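Local coordinates for 14 kDa fatty acid-binding protein (Schistosoma mansoni, PDB 1VYF) that binds long-chain fatty acids such as oleic and arachidonic acid inside its beta-barrel and may take part in their transport, at residues K9-E14 against T39-F44. Sequence-based numbering, arbitrary orientation.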
loop_
_atom_site.group_PDB
_atom_site.type_symbol
_atom_site.label_atom_id
_atom_site.label_comp_id
_atom_site.label_asym_id
_atom_site.label_seq_id
_atom_site.Cartn_x
_atom_site.Cartn_y
_atom_site.Cartn_z
ATOM N N LYS A 9 11.792 1.448 -7.593
ATOM C CA LYS A 9 10.611 2.271 -7.792
ATOM C C LYS A 9 9.580 1.588 -8.660
ATOM O O LYS A 9 9.927 0.829 -9.581
ATOM C CB LYS A 9 10.989 3.572 -8.488
ATOM C CG LYS A 9 11.832 4.497 -7.689
ATOM C CD LYS A 9 11.724 5.939 -8.283
ATOM C CE LYS A 9 12.411 6.931 -7.399
ATOM N NZ LYS A 9 13.563 7.455 -8.151
ATOM N N TRP A 10 8.315 1.939 -8.418
ATOM C CA TRP A 10 7.161 1.271 -9.024
ATOM C C TRP A 10 6.123 2.332 -9.353
ATOM O O TRP A 10 5.979 3.254 -8.591
ATOM C CB TRP A 10 6.548 0.252 -8.029
ATOM C CG TRP A 10 7.488 -0.827 -7.631
ATOM C CD1 TRP A 10 8.387 -0.797 -6.588
ATOM C CD2 TRP A 10 7.635 -2.110 -8.241
ATOM N NE1 TRP A 10 9.084 -1.975 -6.540
ATOM C CE2 TRP A 10 8.656 -2.792 -7.552
ATOM C CE3 TRP A 10 7.001 -2.759 -9.309
ATOM C CZ2 TRP A 10 9.051 -4.094 -7.890
ATOM C CZ3 TRP A 10 7.380 -4.043 -9.627
ATOM C CH2 TRP A 10 8.403 -4.694 -8.927
ATOM N N LYS A 11 5.448 2.234 -10.498
ATOM C CA LYS A 11 4.407 3.188 -10.834
ATOM C C LYS A 11 3.113 2.427 -11.117
ATOM O O LYS A 11 3.103 1.409 -11.813
ATOM C CB LYS A 11 4.819 4.091 -12.013
ATOM C CG LYS A 11 3.792 5.191 -12.350
ATOM C CD LYS A 11 4.236 6.043 -13.556
ATOM C CE LYS A 11 3.481 7.358 -13.631
ATOM N NZ LYS A 11 4.325 8.420 -14.267
ATOM N N LEU A 12 2.025 2.917 -10.538
ATOM C CA LEU A 12 0.698 2.348 -10.760
ATOM C C LEU A 12 0.375 2.333 -12.231
ATOM O O LEU A 12 0.435 3.400 -12.849
ATOM C CB LEU A 12 -0.403 3.174 -10.077
ATOM C CG LEU A 12 -1.807 2.546 -10.189
ATOM C CD1 LEU A 12 -1.933 1.330 -9.267
ATOM C CD2 LEU A 12 -2.821 3.582 -9.827
ATOM N N SER A 13 0.024 1.148 -12.738
ATOM C CA SER A 13 -0.394 0.924 -14.149
ATOM C C SER A 13 -1.855 0.633 -14.349
ATOM O O SER A 13 -2.436 1.076 -15.358
ATOM C CB SER A 13 0.447 -0.176 -14.819
ATOM O OG SER A 13 0.349 -1.447 -14.189
ATOM N N GLU A 14 -2.470 -0.099 -13.411
ATOM C CA GLU A 14 -3.885 -0.445 -13.491
ATOM C C GLU A 14 -4.529 -0.598 -12.130
ATOM O O GLU A 14 -3.901 -1.115 -11.190
ATOM C CB GLU A 14 -4.125 -1.783 -14.176
ATOM C CG GLU A 14 -3.283 -2.131 -15.360
ATOM C CD GLU A 14 -3.490 -3.585 -15.686
ATOM O OE1 GLU A 14 -2.796 -4.451 -15.101
ATOM O OE2 GLU A 14 -4.430 -3.849 -16.458
ATOM N N THR A 39 -1.930 8.456 -10.216
ATOM C CA THR A 39 -1.119 7.270 -10.427
ATOM C C THR A 39 0.187 7.490 -9.678
ATOM O O THR A 39 1.109 8.164 -10.155
ATOM C CB THR A 39 -0.883 7.029 -11.919
ATOM O OG1 THR A 39 -0.427 8.233 -12.515
ATOM C CG2 THR A 39 -2.174 6.770 -12.619
ATOM N N PRO A 40 0.256 6.976 -8.457
ATOM C CA PRO A 40 1.432 7.191 -7.635
ATOM C C PRO A 40 2.635 6.400 -8.085
ATOM O O PRO A 40 2.505 5.381 -8.739
ATOM C CB PRO A 40 0.972 6.698 -6.256
ATOM C CG PRO A 40 -0.451 6.662 -6.352
ATOM C CD PRO A 40 -0.761 6.195 -7.741
ATOM N N THR A 41 3.801 6.880 -7.687
ATOM C CA THR A 41 5.043 6.141 -7.713
ATOM C C THR A 41 5.459 5.733 -6.296
ATOM O O THR A 41 5.399 6.519 -5.375
ATOM C CB THR A 41 6.094 7.013 -8.368
ATOM O OG1 THR A 41 5.799 7.102 -9.761
ATOM C CG2 THR A 41 7.496 6.369 -8.334
ATOM N N VAL A 42 5.849 4.475 -6.130
ATOM C CA VAL A 42 6.181 3.897 -4.827
ATOM C C VAL A 42 7.648 3.413 -4.867
ATOM O O VAL A 42 8.077 2.747 -5.783
ATOM C CB VAL A 42 5.210 2.773 -4.435
ATOM C CG1 VAL A 42 5.572 2.154 -3.100
ATOM C CG2 VAL A 42 3.781 3.304 -4.350
ATOM N N THR A 43 8.419 3.815 -3.877
ATOM C CA THR A 43 9.823 3.451 -3.776
ATOM C C THR A 43 10.019 2.619 -2.513
ATOM O O THR A 43 9.609 3.019 -1.437
ATOM C CB THR A 43 10.698 4.722 -3.721
ATOM O OG1 THR A 43 10.491 5.531 -4.889
ATOM C CG2 THR A 43 12.198 4.397 -3.743
ATOM N N PHE A 44 10.703 1.489 -2.620
ATOM C CA PHE A 44 11.061 0.692 -1.437
ATOM C C PHE A 44 12.583 0.717 -1.244
ATOM O O PHE A 44 13.327 0.542 -2.192
ATOM C CB PHE A 44 10.655 -0.779 -1.588
ATOM C CG PHE A 44 9.159 -1.011 -1.578
ATOM C CD1 PHE A 44 8.434 -0.978 -2.742
ATOM C CD2 PHE A 44 8.492 -1.276 -0.392
ATOM C CE1 PHE A 44 7.031 -1.181 -2.724
ATOM C CE2 PHE A 44 7.088 -1.477 -0.372
ATOM C CZ PHE A 44 6.378 -1.440 -1.540
#
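Trp10 and Val42 form the hydrogen-bonded pair that joins strand 8-16 to strand 41-47 in antiparallel fashion. Val42 N donates to Trp10 O over 2.8 Å in a nearly straight bond, whereas the return bond, Trp10 N to Val42 O, is equally short but more bent (130°). Leu12 N continues the ladder by donating to O of Pro40, the residue just before strand 41-47, at 3.1 Å. CA-H groups of Lys9, Thr41 and Lys11 approach Val42 O, Trp10 O and Pro40 O respectively, so each of these acceptors meets both an N-H and a C-H.

Apolar contacts lie on the face bearing Trp10 and Val42, which is turned into the barrel. Chi1 of -61° sets Trp10 CG beside its own backbone N; the ring, turned about the next bond, brings CD1 to 3.9 Å from Phe44 CD1. The Trp10 atom arrives at the edge of the phenyl ring, and the planes are inclined at 79°. Trp10 NE1 is satisfied by Phe6 O. Farther along, Leu12 and Pro40 lie side by side, with Leu12 CB 3.8 Å from Pro40 CD.

On the opposite face, Lys9 runs alongside Thr43, its CG 3.3 Å from Thr43 OG1, while Lys11 rests its methylenes near Thr41 OG1.

Strand 125-133 continues the sheet beyond strand 8-16, and strand 50-56 beyond strand 41-47. Backbone bonds thus knit this part of the barrel wall, while the side chains make its inner face apolar, with Pro40 near the bound oleic acid, and its outer face one of lysines and threonines.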